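Local coordinates for Mll5499 protein (Mesorhizobium loti, PDB 3BDE) that is of unknown function but forms a homodimer of ferredoxin-like subunits belonging to the stress-responsive A/B barrel (Dabb) family, at residues T24-L29 / I68-G73; R40-A45 / F72-E77; R53-F58 / M76-Q81. All blocks are in the same frame, centred on the assembly; numbering follows the deposited sequence. Where two conformers were deposited one is given.

Interaction 1 (T24-L29 / I68-G73). With EDO (1,2-ethanediol), chain J.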
loop_
_atom_site.group_PDB
_atom_site.type_symbol
_atom_site.label_atom_id
_atom_site.label_comp_id
_atom_site.label_asym_id
_atom_site.label_seq_id
_atom_site.Cartn_x
_atom_site.Cartn_y
_atom_site.Cartn_z
ATOM N N THR A 24 -2.708 -5.693 1.744
ATOM C CA THR A 24 -1.367 -5.603 1.170
ATOM C C THR A 24 -0.299 -6.031 2.134
ATOM O O THR A 24 -0.458 -5.903 3.366
ATOM C CB THR A 24 -1.009 -4.176 0.667
ATOM O OG1 THR A 24 -0.582 -3.347 1.760
ATOM C CG2 THR A 24 -2.183 -3.511 -0.082
ATOM N N VAL A 25 0.803 -6.536 1.572
ATOM C CA VAL A 25 1.986 -6.885 2.368
ATOM C C VAL A 25 3.220 -6.412 1.600
ATOM O O VAL A 25 3.314 -6.678 0.413
ATOM C CB VAL A 25 2.025 -8.413 2.708
ATOM C CG1 VAL A 25 2.056 -9.302 1.426
ATOM C CG2 VAL A 25 3.189 -8.730 3.627
ATOM N N VAL A 26 4.117 -5.686 2.272
ATOM C CA VAL A 26 5.379 -5.215 1.690
ATOM C C VAL A 26 6.450 -6.089 2.351
ATOM O O VAL A 26 6.388 -6.319 3.559
ATOM C CB VAL A 26 5.587 -3.667 1.897
ATOM C CG1 VAL A 26 5.927 -3.313 3.332
ATOM C CG2 VAL A 26 6.663 -3.122 0.972
ATOM N N PHE A 27 7.417 -6.576 1.571
ATOM C CA PHE A 27 8.394 -7.516 2.127
ATOM C C PHE A 27 9.719 -7.607 1.408
ATOM O O PHE A 27 9.876 -7.121 0.282
ATOM C CB PHE A 27 7.766 -8.932 2.170
ATOM C CG PHE A 27 7.432 -9.508 0.805
ATOM C CD1 PHE A 27 6.191 -9.265 0.208
ATOM C CD2 PHE A 27 8.342 -10.335 0.128
ATOM C CE1 PHE A 27 5.898 -9.814 -1.065
ATOM C CE2 PHE A 27 8.050 -10.879 -1.124
ATOM C CZ PHE A 27 6.834 -10.616 -1.719
ATOM N N THR A 28 10.649 -8.251 2.102
ATOM C CA THR A 28 11.988 -8.546 1.616
ATOM C C THR A 28 12.207 -10.027 1.897
ATOM O O THR A 28 11.826 -10.536 2.969
ATOM C CB THR A 28 13.047 -7.695 2.319
ATOM O OG1 THR A 28 12.875 -6.341 1.904
ATOM C CG2 THR A 28 14.449 -8.139 1.933
ATOM N N LEU A 29 12.783 -10.712 0.928
ATOM C CA LEU A 29 13.072 -12.143 1.065
ATOM C C LEU A 29 14.517 -12.312 1.543
ATOM O O LEU A 29 15.319 -11.410 1.406
ATOM C CB LEU A 29 12.879 -12.831 -0.280
ATOM C CG LEU A 29 11.490 -12.737 -0.906
ATOM C CD1 LEU A 29 11.553 -13.269 -2.371
ATOM C CD2 LEU A 29 10.539 -13.518 -0.046
ATOM N N ILE A 68 12.171 3.349 2.583
ATOM C CA ILE A 68 11.783 2.114 3.305
ATOM C C ILE A 68 12.553 0.926 2.673
ATOM O O ILE A 68 12.707 0.875 1.447
ATOM C CB ILE A 68 10.210 1.939 3.315
ATOM C CG1 ILE A 68 9.737 1.225 4.588
ATOM C CG2 ILE A 68 9.658 1.315 2.009
ATOM C CD1 ILE A 68 8.226 0.932 4.633
ATOM N N ASP A 69 13.033 -0.012 3.502
ATOM C CA ASP A 69 13.860 -1.152 3.053
ATOM C C ASP A 69 13.042 -2.453 2.855
ATOM O O ASP A 69 13.238 -3.455 3.535
ATOM C CB ASP A 69 15.054 -1.353 4.023
ATOM C CG ASP A 69 16.053 -2.407 3.544
ATOM O OD1 ASP A 69 16.254 -2.589 2.321
ATOM O OD2 ASP A 69 16.632 -3.090 4.406
ATOM N N TYR A 70 12.105 -2.391 1.913
ATOM C CA TYR A 70 11.289 -3.532 1.472
ATOM C C TYR A 70 11.416 -3.551 -0.037
ATOM O O TYR A 70 11.398 -2.482 -0.643
ATOM C CB TYR A 70 9.837 -3.399 1.899
ATOM C CG TYR A 70 9.715 -3.427 3.403
ATOM C CD1 TYR A 70 9.828 -4.623 4.108
ATOM C CD2 TYR A 70 9.515 -2.259 4.121
ATOM C CE1 TYR A 70 9.743 -4.653 5.515
ATOM C CE2 TYR A 70 9.410 -2.273 5.525
ATOM C CZ TYR A 70 9.524 -3.475 6.211
ATOM O OH TYR A 70 9.451 -3.488 7.591
ATOM N N HIS A 71 11.551 -4.741 -0.622
ATOM C CA HIS A 71 11.758 -4.886 -2.058
ATOM C C HIS A 71 10.505 -5.142 -2.871
ATOM O O HIS A 71 10.450 -4.761 -4.032
ATOM C CB HIS A 71 12.729 -6.022 -2.359
ATOM C CG HIS A 71 14.082 -5.853 -1.743
ATOM N ND1 HIS A 71 14.958 -6.906 -1.599
ATOM C CD2 HIS A 71 14.703 -4.767 -1.224
ATOM C CE1 HIS A 71 16.077 -6.469 -1.044
ATOM N NE2 HIS A 71 15.945 -5.177 -0.801
ATOM N N PHE A 72 9.507 -5.777 -2.274
ATOM C CA PHE A 72 8.329 -6.224 -3.009
ATOM C C PHE A 72 7.065 -6.007 -2.248
ATOM O O PHE A 72 7.091 -5.794 -1.052
ATOM C CB PHE A 72 8.438 -7.743 -3.266
ATOM C CG PHE A 72 9.652 -8.141 -4.057
ATOM C CD1 PHE A 72 9.718 -7.849 -5.423
ATOM C CD2 PHE A 72 10.705 -8.852 -3.471
ATOM C CE1 PHE A 72 10.820 -8.191 -6.166
ATOM C CE2 PHE A 72 11.808 -9.205 -4.216
ATOM C CZ PHE A 72 11.869 -8.878 -5.564
ATOM N N GLY A 73 5.954 -6.115 -2.958
ATOM C CA GLY A 73 4.653 -6.099 -2.337
ATOM C C GLY A 73 3.664 -7.031 -3.016
ATOM O O GLY A 73 3.808 -7.349 -4.209
HETATM C C1 EDO J . 0.239 -0.815 0.326
HETATM O O1 EDO J . 1.298 -1.527 0.976
HETATM C C2 EDO J . 0.608 0.638 0.115
HETATM O O2 EDO J . 0.371 1.425 1.282
HETATM O O HOH W 1 13.746 -9.515 -1.431
#

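Interaction 2 (R40-A45 / F72-E77). With EDO (1,2-ethanediol), chain G.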
loop_
_atom_site.group_PDB
_atom_site.type_symbol
_atom_site.label_atom_id
_atom_site.label_comp_id
_atom_site.label_asym_id
_atom_site.label_seq_id
_atom_site.Cartn_x
_atom_site.Cartn_y
_atom_site.Cartn_z
ATOM N N ARG A 40 11.212 -17.980 -8.072
ATOM C CA ARG A 40 10.363 -19.109 -7.696
ATOM C C ARG A 40 9.365 -18.776 -6.587
ATOM O O ARG A 40 8.197 -19.197 -6.663
ATOM C CB ARG A 40 11.280 -20.274 -7.327
ATOM C CG ARG A 40 10.689 -21.626 -7.150
ATOM C CD ARG A 40 11.724 -22.654 -7.641
ATOM N NE ARG A 40 13.011 -22.414 -6.985
ATOM C CZ ARG A 40 14.234 -22.443 -7.540
ATOM N NH1 ARG A 40 14.441 -22.631 -8.849
ATOM N NH2 ARG A 40 15.288 -22.204 -6.755
ATOM N N PHE A 41 9.796 -18.000 -5.581
ATOM C CA PHE A 41 8.880 -17.569 -4.509
ATOM C C PHE A 41 7.736 -16.723 -5.116
ATOM O O PHE A 41 6.563 -16.971 -4.846
ATOM C CB PHE A 41 9.616 -16.757 -3.423
ATOM C CG PHE A 41 8.719 -16.251 -2.338
ATOM C CD1 PHE A 41 8.063 -15.006 -2.473
ATOM C CD2 PHE A 41 8.493 -17.005 -1.194
ATOM C CE1 PHE A 41 7.203 -14.542 -1.486
ATOM C CE2 PHE A 41 7.633 -16.552 -0.192
ATOM C CZ PHE A 41 6.984 -15.321 -0.328
ATOM N N LEU A 42 8.100 -15.755 -5.956
ATOM C CA LEU A 42 7.130 -14.853 -6.585
ATOM C C LEU A 42 6.145 -15.588 -7.553
ATOM O O LEU A 42 4.904 -15.417 -7.482
ATOM C CB LEU A 42 7.886 -13.729 -7.315
ATOM C CG LEU A 42 8.726 -12.805 -6.428
ATOM C CD1 LEU A 42 9.573 -11.880 -7.283
ATOM C CD2 LEU A 42 7.833 -12.012 -5.443
ATOM N N VAL A 43 6.708 -16.439 -8.406
ATOM C CA VAL A 43 5.946 -17.237 -9.384
ATOM C C VAL A 43 4.984 -18.178 -8.657
ATOM O O VAL A 43 3.796 -18.175 -8.952
ATOM C CB VAL A 43 6.884 -17.971 -10.377
ATOM C CG1 VAL A 43 6.119 -18.876 -11.321
ATOM C CG2 VAL A 43 7.680 -16.935 -11.172
ATOM N N ASP A 44 5.479 -18.891 -7.644
ATOM C CA ASP A 44 4.638 -19.831 -6.875
ATOM C C ASP A 44 3.578 -19.138 -6.016
ATOM O O ASP A 44 2.446 -19.619 -5.941
ATOM C CB ASP A 44 5.486 -20.767 -6.023
ATOM C CG ASP A 44 6.437 -21.646 -6.866
ATOM O OD1 ASP A 44 6.275 -21.764 -8.095
ATOM O OD2 ASP A 44 7.390 -22.196 -6.289
ATOM N N ALA A 45 3.936 -18.020 -5.382
ATOM C CA ALA A 45 2.974 -17.229 -4.580
ATOM C C ALA A 45 1.782 -16.779 -5.435
ATOM O O ALA A 45 0.608 -16.916 -5.034
ATOM C CB ALA A 45 3.668 -16.004 -3.958
ATOM N N PHE A 72 9.507 -5.777 -2.274
ATOM C CA PHE A 72 8.329 -6.224 -3.009
ATOM C C PHE A 72 7.065 -6.007 -2.248
ATOM O O PHE A 72 7.091 -5.794 -1.052
ATOM C CB PHE A 72 8.438 -7.743 -3.266
ATOM C CG PHE A 72 9.652 -8.141 -4.057
ATOM C CD1 PHE A 72 9.718 -7.849 -5.423
ATOM C CD2 PHE A 72 10.705 -8.852 -3.471
ATOM C CE1 PHE A 72 10.820 -8.191 -6.166
ATOM C CE2 PHE A 72 11.808 -9.205 -4.216
ATOM C CZ PHE A 72 11.869 -8.878 -5.564
ATOM N N GLY A 73 5.954 -6.115 -2.958
ATOM C CA GLY A 73 4.653 -6.099 -2.337
ATOM C C GLY A 73 3.664 -7.031 -3.016
ATOM O O GLY A 73 3.808 -7.349 -4.209
ATOM N N PHE A 74 2.686 -7.510 -2.242
ATOM C CA PHE A 74 1.521 -8.186 -2.821
ATOM C C PHE A 74 0.324 -7.347 -2.393
ATOM O O PHE A 74 0.295 -6.841 -1.264
ATOM C CB PHE A 74 1.281 -9.624 -2.316
ATOM C CG PHE A 74 2.361 -10.611 -2.621
ATOM C CD1 PHE A 74 3.213 -10.510 -3.731
ATOM C CD2 PHE A 74 2.416 -11.771 -1.854
ATOM C CE1 PHE A 74 4.160 -11.522 -4.001
ATOM C CE2 PHE A 74 3.329 -12.785 -2.113
ATOM C CZ PHE A 74 4.202 -12.668 -3.184
ATOM N N SER A 75 -0.607 -7.149 -3.319
ATOM C CA SER A 75 -1.847 -6.429 -3.105
ATOM C C SER A 75 -2.986 -7.266 -3.646
ATOM O O SER A 75 -2.838 -7.926 -4.663
ATOM C CB SER A 75 -1.809 -5.091 -3.825
ATOM O OG SER A 75 -2.995 -4.386 -3.623
HETATM N N MSE A 76 -4.107 -7.262 -2.941
HETATM C CA MSE A 76 -5.331 -7.953 -3.406
HETATM C C MSE A 76 -6.523 -7.314 -2.703
HETATM O O MSE A 76 -6.379 -6.679 -1.653
HETATM C CB MSE A 76 -5.246 -9.462 -3.116
HETATM C CG MSE A 76 -5.312 -9.822 -1.638
HETATM SE SE MSE A 76 -4.449 -11.494 -1.229
HETATM C CE MSE A 76 -2.567 -10.942 -1.284
ATOM N N GLU A 77 -7.711 -7.610 -3.208
ATOM C CA GLU A 77 -8.953 -7.071 -2.654
ATOM C C GLU A 77 -9.954 -8.184 -2.362
ATOM O O GLU A 77 -10.026 -9.182 -3.097
ATOM C CB GLU A 77 -9.552 -6.067 -3.613
ATOM C CG GLU A 77 -8.633 -4.822 -3.755
ATOM C CD GLU A 77 -9.183 -3.759 -4.675
ATOM O OE1 GLU A 77 -10.319 -3.864 -5.163
ATOM O OE2 GLU A 77 -8.457 -2.795 -4.918
HETATM C C1 EDO G . 18.792 -21.964 -7.399
HETATM O O1 EDO G . 18.216 -22.695 -8.491
HETATM C C2 EDO G . 20.314 -21.831 -7.472
HETATM O O2 EDO G . 20.785 -21.771 -8.828
#

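Interaction 3 (R53-F58 / M76-Q81). With EDO (1,2-ethanediol), chain F; EDO (1,2-ethanediol), chain E.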
loop_
_atom_site.group_PDB
_atom_site.type_symbol
_atom_site.label_atom_id
_atom_site.label_comp_id
_atom_site.label_asym_id
_atom_site.label_seq_id
_atom_site.Cartn_x
_atom_site.Cartn_y
_atom_site.Cartn_z
ATOM N N ARG A 53 -10.505 -18.852 -3.686
ATOM C CA ARG A 53 -11.827 -18.190 -3.870
ATOM C C ARG A 53 -11.918 -16.939 -2.995
ATOM O O ARG A 53 -11.519 -16.958 -1.816
ATOM C CB ARG A 53 -13.005 -19.130 -3.538
ATOM C CG ARG A 53 -14.433 -18.551 -3.812
ATOM C CD ARG A 53 -15.549 -19.381 -3.188
ATOM N NE ARG A 53 -15.714 -20.686 -3.827
ATOM N N GLY A 54 -12.448 -15.866 -3.579
ATOM C CA GLY A 54 -12.570 -14.576 -2.905
ATOM C C GLY A 54 -11.425 -13.603 -3.167
ATOM O O GLY A 54 -11.582 -12.400 -2.949
ATOM N N VAL A 55 -10.260 -14.105 -3.602
ATOM C CA VAL A 55 -9.113 -13.245 -3.935
ATOM C C VAL A 55 -9.419 -12.555 -5.265
ATOM O O VAL A 55 -9.714 -13.230 -6.246
ATOM C CB VAL A 55 -7.788 -14.050 -4.055
ATOM C CG1 VAL A 55 -6.613 -13.209 -4.661
ATOM C CG2 VAL A 55 -7.412 -14.611 -2.698
ATOM N N THR A 56 -9.369 -11.225 -5.274
ATOM C CA THR A 56 -9.562 -10.453 -6.510
ATOM C C THR A 56 -8.404 -9.472 -6.697
ATOM O O THR A 56 -7.820 -8.985 -5.724
ATOM C CB THR A 56 -10.900 -9.687 -6.532
ATOM O OG1 THR A 56 -10.869 -8.607 -5.603
ATOM C CG2 THR A 56 -12.057 -10.598 -6.179
ATOM N N HIS A 57 -8.070 -9.206 -7.953
ATOM C CA HIS A 57 -7.062 -8.223 -8.334
ATOM C C HIS A 57 -5.739 -8.448 -7.601
ATOM O O HIS A 57 -5.133 -7.501 -7.084
ATOM C CB HIS A 57 -7.569 -6.806 -8.081
ATOM C CG HIS A 57 -8.875 -6.501 -8.728
ATOM N ND1 HIS A 57 -9.051 -6.536 -10.094
ATOM C CD2 HIS A 57 -10.066 -6.143 -8.200
ATOM C CE1 HIS A 57 -10.302 -6.217 -10.379
ATOM N NE2 HIS A 57 -10.937 -5.969 -9.246
ATOM N N PHE A 58 -5.313 -9.710 -7.548
ATOM C CA PHE A 58 -4.020 -10.055 -6.968
ATOM C C PHE A 58 -2.912 -9.450 -7.855
ATOM O O PHE A 58 -2.861 -9.734 -9.065
ATOM C CB PHE A 58 -3.840 -11.563 -6.862
ATOM C CG PHE A 58 -2.546 -11.964 -6.208
ATOM C CD1 PHE A 58 -1.401 -12.163 -6.978
ATOM C CD2 PHE A 58 -2.465 -12.116 -4.817
ATOM C CE1 PHE A 58 -0.195 -12.511 -6.374
ATOM C CE2 PHE A 58 -1.257 -12.460 -4.213
ATOM C CZ PHE A 58 -0.124 -12.664 -5.008
HETATM N N MSE A 76 -4.107 -7.262 -2.941
HETATM C CA MSE A 76 -5.331 -7.953 -3.406
HETATM C C MSE A 76 -6.523 -7.314 -2.703
HETATM O O MSE A 76 -6.379 -6.679 -1.653
HETATM C CB MSE A 76 -5.246 -9.462 -3.116
HETATM C CG MSE A 76 -5.312 -9.822 -1.638
HETATM SE SE MSE A 76 -4.449 -11.494 -1.229
HETATM C CE MSE A 76 -2.567 -10.942 -1.284
ATOM N N GLU A 77 -7.711 -7.610 -3.208
ATOM C CA GLU A 77 -8.953 -7.071 -2.654
ATOM C C GLU A 77 -9.954 -8.184 -2.362
ATOM O O GLU A 77 -10.026 -9.182 -3.097
ATOM C CB GLU A 77 -9.552 -6.067 -3.613
ATOM C CG GLU A 77 -8.633 -4.822 -3.755
ATOM C CD GLU A 77 -9.183 -3.759 -4.675
ATOM O OE1 GLU A 77 -10.319 -3.864 -5.163
ATOM O OE2 GLU A 77 -8.457 -2.795 -4.918
ATOM N N PHE A 78 -10.686 -7.982 -1.276
ATOM C CA PHE A 78 -11.745 -8.890 -0.809
ATOM C C PHE A 78 -13.033 -8.082 -0.739
ATOM O O PHE A 78 -13.014 -6.879 -0.433
ATOM C CB PHE A 78 -11.404 -9.484 0.573
ATOM C CG PHE A 78 -10.172 -10.311 0.561
ATOM C CD1 PHE A 78 -10.204 -11.597 0.038
ATOM C CD2 PHE A 78 -8.960 -9.797 1.034
ATOM C CE1 PHE A 78 -9.098 -12.372 -0.000
ATOM C CE2 PHE A 78 -7.825 -10.564 0.970
ATOM C CZ PHE A 78 -7.894 -11.857 0.457
ATOM N N ALA A 79 -14.153 -8.737 -1.073
ATOM C CA ALA A 79 -15.470 -8.112 -1.024
ATOM C C ALA A 79 -15.815 -7.615 0.386
ATOM O O ALA A 79 -16.439 -6.564 0.533
ATOM C CB ALA A 79 -16.558 -9.084 -1.506
ATOM N N ASP A 80 -15.393 -8.364 1.410
ATOM C CA ASP A 80 -15.675 -8.027 2.811
ATOM C C ASP A 80 -14.755 -8.764 3.773
ATOM O O ASP A 80 -13.936 -9.560 3.337
ATOM C CB ASP A 80 -17.158 -8.286 3.147
ATOM C CG ASP A 80 -17.607 -9.701 2.853
ATOM O OD1 ASP A 80 -16.781 -10.592 2.647
ATOM O OD2 ASP A 80 -18.828 -9.937 2.858
ATOM N N GLN A 81 -14.873 -8.485 5.072
ATOM C CA GLN A 81 -14.017 -9.162 6.049
ATOM C C GLN A 81 -14.208 -10.685 6.032
ATOM O O GLN A 81 -13.235 -11.405 6.228
ATOM C CB GLN A 81 -14.250 -8.588 7.465
ATOM C CG GLN A 81 -13.405 -9.228 8.561
ATOM C CD GLN A 81 -11.920 -9.026 8.371
ATOM O OE1 GLN A 81 -11.443 -7.892 8.393
ATOM N NE2 GLN A 81 -11.171 -10.124 8.235
HETATM C C1 EDO F . -10.477 -10.061 -10.398
HETATM O O1 EDO F . -9.656 -11.034 -9.765
HETATM C C2 EDO F . -10.097 -10.083 -11.862
HETATM O O2 EDO F . -8.900 -9.358 -12.221
HETATM C C1 EDO E . -8.001 -12.787 8.902
HETATM O O1 EDO E . -9.217 -12.844 9.650
HETATM C C2 EDO E . -7.928 -11.459 8.172
HETATM O O2 EDO E . -8.095 -10.380 9.118
HETATM O O HOH W 2 -13.923 -11.213 -2.328
#

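Interaction 1 (T24-L29 / I68-G73)
Phe27 and Phe72 form an antiparallel hydrogen-bonded pair where strand 21-29 meets the start of strand 72-78. Phe27 N gives its hydrogen to Phe72 O (2.8 Å), and Phe72 N returns one to Phe27 O (2.9 Å). Phe27 O also draws a weak bond from His71 N, because His71 and Phe72 both lie opposite Phe27: a classic beta bulge. On the face of the sheet that carries the two phenylalanines, Phe72 CB sits over the Phe27 ring, 3.9 Å from its centroid, as a CH-pi contact. With its CG held between the backbone N and the carbonyl carbon (chi1 64°), Phe27 lays its ring across the neighbouring strand and under that methylene. On the other face Val26, in one of its two conformers, has CG1 over the Tyr70 ring and CG2 beside Tyr70 CB, the side chains crossing nearly at right angles. Thr28 serves the bulge from its flank: OG1 makes weak hydrogen bonds with Asp69 O and His71 N, and CG2 lies over the imidazole of His71. A water bridges Leu29 N (2.8 Å) and His71 ND1 (2.9 Å). Farther out, Lys107 pairs with Asp69 in a salt bridge and makes a cation-pi contact with Tyr70, while Tyr113 of the second subunit packs on Val26. The bulge thus places two N-H groups at one carbonyl oxygen, Phe72 N firmly and His71 N weakly; between the two segments, the residues before it meet strand 21-29 through the weak Thr28 OG1 bond to Asp69 O and the Val26-Tyr70 CH-pi contact, not through strand pairing.

Interaction 2 (R40-A45 / F72-E77)
Helix-on-sheet packing of the ferredoxin-like fold sets Phe41, Leu42 and Ala45 of helix 36-50 against Phe72 and Phe74 of strand 72-78. The two local axes run almost parallel, 3° apart in direction and 11.5 Å from each other at closest approach, and the side chains that meet across the gap are all apolar, with no hydrogen bond crossing it. Phe74 carries most of the strand's share. Its CG stands anti to the carbonyl carbon (chi1 -63°), and the ring reaches toward the helix with its far end, where CZ meets Ala45 CB at 3.5 Å. The small methyl of Ala45 allows this close approach of ring to helix. Phe41 comes to the same CZ through CE1 (3.9 Å), the two side chains running obliquely past one another. Leu42 divides its branches between the two aromatic rings: CD2 touches Phe74 CE1 at 4.0 Å, whereas CD1 lies over one face of the Phe72 ring, displaced toward its rim and 4.1 Å from CE1. Leu42 thus bridges Phe72 and Phe74, the two residues on this side of the strand, with Gly73 between them turned to the other face. Phe41, Leu42 and Ala45 are one and three residues apart, so a single side of the helix supplies all the contacts. Strand 21-29 contributes Phe27, whose ring meets that of Phe74 edge-to-face, and Phe58 at the start of strand 58-63 brings its ring to Phe74 as well. Helix 91-104 packs alongside helix 36-50, with Trp101 against Phe41 and Phe96 against Ala45, while Leu116 of the second subunit reaches both Leu42 and Phe72.

Interaction 3 (R53-F58 / M76-Q81)
Thr56 turns OG1 to the side flanked by both its backbone neighbours (chi1 71°), so that the hydroxyl faces Glu77 O and donates to it at 2.7 Å. It reinforces the antiparallel hydrogen-bonded pair Thr56-Glu77, by which the segment leading into strand 58-63 of the ferredoxin-like sheet joins the end of strand 72-78. The backbones make that pair through Thr56 N to Glu77 O (3.1 Å) and Glu77 N to Thr56 O (2.9 Å). Glu77 O thus accepts two hydrogen bonds from one residue, the amide arriving nearly in line with the carbonyl and the hydroxyl from above its plane, 57° out. Beyond Thr56 the backbone bends sharply at His57, and Phe58, whose CG is anti to the backbone N (chi1 -177°), runs beside selenomethionine Met76. Met76 CE touches Phe58 CE2 at 3.5 Å, and the selenium lies at the ring's edge in a Met-aromatic contact. Near the other end, Phe78 rests its ring on the loop: CD1 approaches Gly54 O at 3.4 Å and CE1 meets Val55 CG2 at 3.9 Å. The ring also packs between this loop and helix 81-88, against Tyr84 and Tyr87. Replacing Phe78 by an alanine is likely to leave Val55 CG2 and the Gly54 carbonyl without the ring they pack against, and to open a gap toward Tyr84 and Tyr87. Arg22 holds the Glu77 carboxylate in a salt bridge, and Asp80 caps the helix through Ala83 N. A water completes the junction, donating to Gly54 O at 2.7 Å and accepting from Ala79 N.

Strand 72-78 runs through all three contacts. Interactions 1 and 2 share Phe72 and Gly73 and have centres about 10 Å apart; Phe27 CZ lies 3.6 Å from Phe74 CE1, so the sheet pairing of interaction 1 continues directly into the helix-facing core of interaction 2. Interactions 2 and 3 share Met76 and Glu77, with centres about 14 Å apart, and meet where Phe74 CG approaches Phe58 CZ at 4.0 Å. Interactions 1 and 3, about 20 Å apart between centres, lie across the middle of the subunit from each other. Interactions 1 and 2 also touch the second subunit, whereas interaction 3 has no contact with it. No active site is established for this protein.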